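Local structure of nudix Hydrolase, RenU (Mycolicibacterium smegmatis, 6UUF) at residues A[25-30]-A[155-160]; A[39-44]-A[138-143]. The protein probably hydrolyses nucleoside diphosphate derivatives such as NADH, with magnesium as cofactor, as a member of the Nudix hydrolase family. The protein carries 3 engineered substitutions. All coordinates share one frame; numbering follows the deposited sequence.

Contact 1 (A[25-30]-A[155-160]); sequences GLLLRA and EVTATI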
loop_
_atom_site.group_PDB
_atom_site.type_symbol
_atom_site.label_atom_id
_atom_site.label_comp_id
_atom_site.label_asym_id
_atom_site.label_seq_id
_atom_site.Cartn_x
_atom_site.Cartn_y
_atom_site.Cartn_z
ATOM N N GLY A 25 -2.581 1.591 2.333
ATOM C CA GLY A 25 -1.346 1.568 1.541
ATOM C C GLY A 25 -1.572 1.983 0.107
ATOM O O GLY A 25 -2.664 1.750 -0.433
ATOM N N LEU A 26 -0.529 2.564 -0.507
ATOM C CA LEU A 26 -0.578 2.987 -1.880
ATOM C C LEU A 26 -0.030 1.954 -2.828
ATOM O O LEU A 26 1.136 1.613 -2.750
ATOM C CB LEU A 26 0.209 4.264 -2.052
ATOM C CG LEU A 26 -0.188 5.071 -3.273
ATOM C CD1 LEU A 26 -1.634 5.543 -3.264
ATOM C CD2 LEU A 26 0.772 6.255 -3.329
ATOM N N LEU A 27 -0.872 1.489 -3.746
ATOM C CA LEU A 27 -0.452 0.698 -4.910
ATOM C C LEU A 27 -0.340 1.634 -6.081
ATOM O O LEU A 27 -1.324 1.905 -6.780
ATOM C CB LEU A 27 -1.475 -0.406 -5.191
ATOM C CG LEU A 27 -1.256 -1.320 -6.386
ATOM C CD1 LEU A 27 0.142 -1.872 -6.306
ATOM C CD2 LEU A 27 -2.243 -2.498 -6.339
ATOM N N LEU A 28 0.851 2.176 -6.263
ATOM C CA LEU A 28 1.121 3.155 -7.299
ATOM C C LEU A 28 1.624 2.449 -8.573
ATOM O O LEU A 28 2.622 1.741 -8.516
ATOM C CB LEU A 28 2.176 4.136 -6.837
ATOM C CG LEU A 28 2.514 5.241 -7.845
ATOM C CD1 LEU A 28 1.287 6.068 -8.286
ATOM C CD2 LEU A 28 3.534 6.146 -7.189
ATOM N N ARG A 29 0.945 2.681 -9.698
ATOM C CA ARG A 29 1.260 2.067 -10.989
ATOM C C ARG A 29 1.921 3.045 -11.906
ATOM O O ARG A 29 1.577 4.234 -11.887
ATOM C CB ARG A 29 0.023 1.515 -11.669
ATOM C CG ARG A 29 -0.819 0.612 -10.762
ATOM C CD ARG A 29 -2.066 0.117 -11.493
ATOM N NE ARG A 29 -2.954 1.209 -11.941
ATOM C CZ ARG A 29 -4.034 1.025 -12.696
ATOM N NH1 ARG A 29 -4.379 -0.198 -13.136
ATOM N NH2 ARG A 29 -4.762 2.075 -13.037
ATOM N N ALA A 30 2.885 2.559 -12.688
ATOM C CA ALA A 30 3.506 3.369 -13.756
ATOM C C ALA A 30 3.806 2.571 -15.018
ATOM O O ALA A 30 4.179 1.414 -14.946
ATOM C CB ALA A 30 4.765 4.090 -13.281
ATOM N N GLU A 155 -6.731 -8.543 -10.278
ATOM C CA GLU A 155 -8.029 -8.625 -10.973
ATOM C C GLU A 155 -8.662 -7.219 -11.026
ATOM O O GLU A 155 -9.143 -6.755 -12.050
ATOM C CB GLU A 155 -8.952 -9.633 -10.286
ATOM C CG GLU A 155 -8.457 -11.063 -10.407
ATOM C CD GLU A 155 -9.158 -12.103 -9.531
ATOM O OE1 GLU A 155 -10.040 -11.774 -8.702
ATOM O OE2 GLU A 155 -8.798 -13.297 -9.673
ATOM N N VAL A 156 -8.608 -6.532 -9.909
ATOM C CA VAL A 156 -9.053 -5.157 -9.868
ATOM C C VAL A 156 -8.214 -4.242 -10.741
ATOM O O VAL A 156 -8.750 -3.459 -11.490
ATOM C CB VAL A 156 -9.064 -4.610 -8.435
ATOM C CG1 VAL A 156 -9.416 -3.132 -8.415
ATOM C CG2 VAL A 156 -10.062 -5.408 -7.596
ATOM N N THR A 157 -6.906 -4.314 -10.675
ATOM C CA THR A 157 -6.126 -3.372 -11.497
ATOM C C THR A 157 -6.429 -3.567 -12.988
ATOM O O THR A 157 -6.451 -2.597 -13.746
ATOM C CB THR A 157 -4.607 -3.477 -11.234
ATOM O OG1 THR A 157 -4.219 -4.832 -11.360
ATOM C CG2 THR A 157 -4.253 -2.996 -9.822
ATOM N N ALA A 158 -6.697 -4.813 -13.396
ATOM C CA ALA A 158 -6.914 -5.124 -14.807
ATOM C C ALA A 158 -8.208 -4.534 -15.311
ATOM O O ALA A 158 -8.361 -4.369 -16.516
ATOM C CB ALA A 158 -6.875 -6.630 -15.078
ATOM N N THR A 159 -9.133 -4.196 -14.412
ATOM C CA THR A 159 -10.349 -3.502 -14.833
ATOM C C THR A 159 -10.224 -1.975 -14.826
ATOM O O THR A 159 -11.193 -1.332 -15.108
ATOM C CB THR A 159 -11.557 -3.865 -13.965
ATOM O OG1 THR A 159 -11.429 -3.215 -12.695
ATOM C CG2 THR A 159 -11.683 -5.395 -13.760
ATOM N N ILE A 160 -9.076 -1.391 -14.478
ATOM C CA ILE A 160 -8.857 0.045 -14.686
ATOM C C ILE A 160 -7.505 0.255 -15.313
ATOM O O ILE A 160 -6.525 0.325 -14.607
ATOM C CB ILE A 160 -8.931 0.910 -13.396
ATOM C CG1 ILE A 160 -8.434 0.155 -12.161
ATOM C CG2 ILE A 160 -10.362 1.392 -13.161
ATOM C CD1 ILE A 160 -8.481 0.983 -10.894
#

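Contact 2 (A[39-44]-A[138-143]); sequences VLLQHR and ADLPLH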
loop_
_atom_site.group_PDB
_atom_site.type_symbol
_atom_site.label_atom_id
_atom_site.label_comp_id
_atom_site.label_asym_id
_atom_site.label_seq_id
_atom_site.Cartn_x
_atom_site.Cartn_y
_atom_site.Cartn_z
ATOM N N VAL A 39 4.668 -1.535 -10.569
ATOM C CA VAL A 39 4.193 -1.019 -9.295
ATOM C C VAL A 39 5.354 -0.745 -8.337
ATOM O O VAL A 39 6.413 -1.380 -8.387
ATOM C CB VAL A 39 3.095 -1.926 -8.655
ATOM C CG1 VAL A 39 1.948 -2.133 -9.645
ATOM C CG2 VAL A 39 3.635 -3.261 -8.250
ATOM N N LEU A 40 5.158 0.221 -7.453
ATOM C CA LEU A 40 6.233 0.660 -6.586
ATOM C C LEU A 40 6.141 -0.112 -5.316
ATOM O O LEU A 40 5.160 0.009 -4.624
ATOM C CB LEU A 40 6.137 2.158 -6.318
ATOM C CG LEU A 40 7.165 2.643 -5.300
ATOM C CD1 LEU A 40 8.550 2.501 -5.898
ATOM C CD2 LEU A 40 6.897 4.069 -4.890
ATOM N N LEU A 41 7.151 -0.900 -4.972
ATOM C CA LEU A 41 7.083 -1.626 -3.719
ATOM C C LEU A 41 8.191 -1.199 -2.787
ATOM O O LEU A 41 9.256 -0.744 -3.211
ATOM C CB LEU A 41 7.142 -3.143 -3.906
ATOM C CG LEU A 41 6.117 -3.746 -4.847
ATOM C CD1 LEU A 41 6.340 -5.246 -5.063
ATOM C CD2 LEU A 41 4.757 -3.482 -4.290
ATOM N N GLN A 42 7.905 -1.425 -1.520
ATOM C CA GLN A 42 8.774 -1.114 -0.427
ATOM C C GLN A 42 9.291 -2.407 0.213
ATOM O O GLN A 42 8.503 -3.292 0.560
ATOM C CB GLN A 42 8.008 -0.306 0.605
ATOM C CG GLN A 42 8.887 0.277 1.690
ATOM C CD GLN A 42 8.058 0.835 2.811
ATOM O OE1 GLN A 42 7.162 0.161 3.320
ATOM N NE2 GLN A 42 8.362 2.058 3.220
ATOM N N HIS A 43 10.621 -2.487 0.323
ATOM C CA HIS A 43 11.299 -3.570 1.030
ATOM C C HIS A 43 11.410 -3.171 2.494
ATOM O O HIS A 43 11.995 -2.129 2.821
ATOM C CB HIS A 43 12.681 -3.766 0.466
ATOM C CG HIS A 43 13.380 -4.977 1.002
ATOM N ND1 HIS A 43 12.807 -6.230 1.010
ATOM C CD2 HIS A 43 14.618 -5.129 1.535
ATOM C CE1 HIS A 43 13.657 -7.102 1.527
ATOM N NE2 HIS A 43 14.763 -6.459 1.853
ATOM N N ARG A 44 10.879 -3.996 3.378
ATOM C CA ARG A 44 10.699 -3.560 4.747
ATOM C C ARG A 44 12.036 -3.799 5.476
ATOM O O ARG A 44 12.614 -4.898 5.388
ATOM C CB ARG A 44 9.521 -4.298 5.394
ATOM C CG ARG A 44 8.244 -4.372 4.522
ATOM C CD ARG A 44 7.323 -3.181 4.600
ATOM N NE ARG A 44 6.112 -3.551 5.335
ATOM C CZ ARG A 44 5.877 -3.329 6.629
ATOM N NH1 ARG A 44 6.767 -2.698 7.413
ATOM N NH2 ARG A 44 4.722 -3.749 7.151
ATOM N N ALA A 138 4.689 -11.141 -7.663
ATOM C CA ALA A 138 4.525 -12.403 -6.912
ATOM C C ALA A 138 5.767 -13.274 -6.845
ATOM O O ALA A 138 5.794 -14.256 -6.103
ATOM C CB ALA A 138 3.404 -13.214 -7.526
ATOM N N ASP A 139 6.783 -12.954 -7.642
ATOM C CA ASP A 139 8.090 -13.622 -7.512
ATOM C C ASP A 139 8.811 -13.244 -6.248
ATOM O O ASP A 139 9.626 -14.013 -5.772
ATOM C CB ASP A 139 9.017 -13.297 -8.678
ATOM C CG ASP A 139 8.437 -13.684 -10.061
ATOM O OD1 ASP A 139 7.583 -14.602 -10.180
ATOM O OD2 ASP A 139 8.851 -13.024 -11.031
ATOM N N LEU A 140 8.507 -12.076 -5.681
ATOM C CA LEU A 140 9.218 -11.573 -4.509
ATOM C C LEU A 140 8.689 -12.166 -3.218
ATOM O O LEU A 140 7.558 -12.611 -3.177
ATOM C CB LEU A 140 9.104 -10.049 -4.445
ATOM C CG LEU A 140 9.729 -9.334 -5.647
ATOM C CD1 LEU A 140 9.321 -7.880 -5.597
ATOM C CD2 LEU A 140 11.238 -9.428 -5.640
ATOM N N PRO A 141 9.519 -12.152 -2.156
ATOM C CA PRO A 141 9.058 -12.504 -0.811
ATOM C C PRO A 141 8.160 -11.404 -0.283
ATOM O O PRO A 141 8.636 -10.333 0.084
ATOM C CB PRO A 141 10.369 -12.620 0.002
ATOM C CG PRO A 141 11.345 -11.740 -0.713
ATOM C CD PRO A 141 10.935 -11.683 -2.153
ATOM N N LEU A 142 6.862 -11.637 -0.336
ATOM C CA LEU A 142 5.883 -10.601 -0.051
ATOM C C LEU A 142 5.475 -10.643 1.405
ATOM O O LEU A 142 5.448 -11.711 2.036
ATOM C CB LEU A 142 4.634 -10.766 -0.934
ATOM C CG LEU A 142 4.809 -10.572 -2.445
ATOM C CD1 LEU A 142 3.479 -10.712 -3.176
ATOM C CD2 LEU A 142 5.463 -9.236 -2.771
ATOM N N HIS A 143 5.130 -9.471 1.935
ATOM C CA HIS A 143 4.442 -9.402 3.221
ATOM C C HIS A 143 3.213 -10.360 3.147
ATOM O O HIS A 143 2.452 -10.291 2.193
ATOM C CB HIS A 143 4.002 -7.959 3.482
ATOM C CG HIS A 143 3.341 -7.778 4.809
ATOM N ND1 HIS A 143 2.078 -8.251 5.077
ATOM C CD2 HIS A 143 3.786 -7.228 5.960
ATOM C CE1 HIS A 143 1.759 -7.981 6.326
ATOM N NE2 HIS A 143 2.785 -7.371 6.890
#

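Contact 1 (A[25-30]-A[155-160])
R29 reaches T157 and I160 through a chi1 of -51°, which sets CG beside the backbone N, and a bend at chi3 (-60°), which turns the guanidinium toward the end of helix 144-158. There the group meets the I160 carbonyl edge-on. NH1 and NH2 both donate to I160 O, at 2.7 and 2.9 Å, and the oxygen lies in the guanidinium plane. The NH1 bond runs nearly along the C=O axis, whereas NH2 approaches tilted 34° from the carbonyl plane. NH1 also makes a weak bond of 3.2 Å to T157 O. I160 N bonds T157 O within the terminal turn, so the arginine's main acceptor and its weak one belong to the same turn. NE is paired with D113 in a salt bridge, which helps fix the rotation of the guanidinium.

Beneath the polar grip, the chain of R29 slides past T157 in the opposite direction. The methyl CG2 of T157 lies 4.1 Å from CD2 of L27, the two side chains crossing at about a right angle; its OG1 turns back to R154 O in the helix. The contact thus ties strand 23-31 to the C-terminal end of the helix that packs on this face of the Nudix sheet. With an alanine at R29, the I160 carbonyl would probably lose both its arginine donors and D113 its ionic mate. The positive charge beside carbonyls at a helix C-terminus is likely to be favourable, offsetting the negative end of the helix dipole; D113 and the carbonyl oxygens probably offset the nearby positive charge of R89.

Contact 2 (A[39-44]-A[138-143])
The guanidinium of R44 and the imidazole of H143 lie with their planes only 4° apart, NH2 of R44 approaching the ring obliquely. This nitrogen is 3.8 Å from CD2 and 4.1 Å from NE2 of H143, and no bond is made between the groups. R44 arrives there on a chain bent at both chi2 and chi3. H143 swings its ring out with CG anti to the backbone N (chi1 -177°), which carries the CD2 and NE2 side of the ring to the arginine. The CA atoms of R44 and H143, 8.7 Å apart, are the nearest across the two segments, and the gap is bridged by side chains alone.

H143 is the N-cap of helix 144-158: its ND1 makes a weak bond to the backbone N of G145, while CD2 and NE2 are the atoms nearest R44. The ring also touches Q50, T53 and A55. Loop 138-143 leads from strand 126-133 of the Nudix sheet into the helix packed against it, and its last four residues run at 60° to the end of strand 37-44.

Farther back along the strand the contact is purely apolar. L41 and L140 cross obliquely and meet methyl to methyl, CD1 to CD1 at 4.0 Å. L41 also rests on W54 and L56, while L140 touches V132, so this leucine pair continues the hydrophobic packing of the neighbouring strands. At the polar end, R44 NH1 has a long, weak ion pair with E125, whereas NE is buried by the contact without a hydrogen-bonding partner in the model.

Overall arrangement
Contacts 1 and 2, with centres 14 Å apart, join the two ends of helix 144-158, or the residues next to them, to adjacent antiparallel strands: loop 138-143 enters the helix beside strand 37-44, and segment 155-160 leaves it beside strand 23-31. The strands are joined by a probable hydrogen bond from L40 N to L28 O (3.1 Å). On the helix-facing side V39 of contact 2 packs on contact 1, its CB 3.8 Å from L27 CD1 and its CG1 4.1 Å from R29 CG. L28 and L40 instead both touch W131. The catalytic Nudix box is a loop-helix-loop, its helix here probably 67-79, so both contacts belong to the scaffold rather than to that motif.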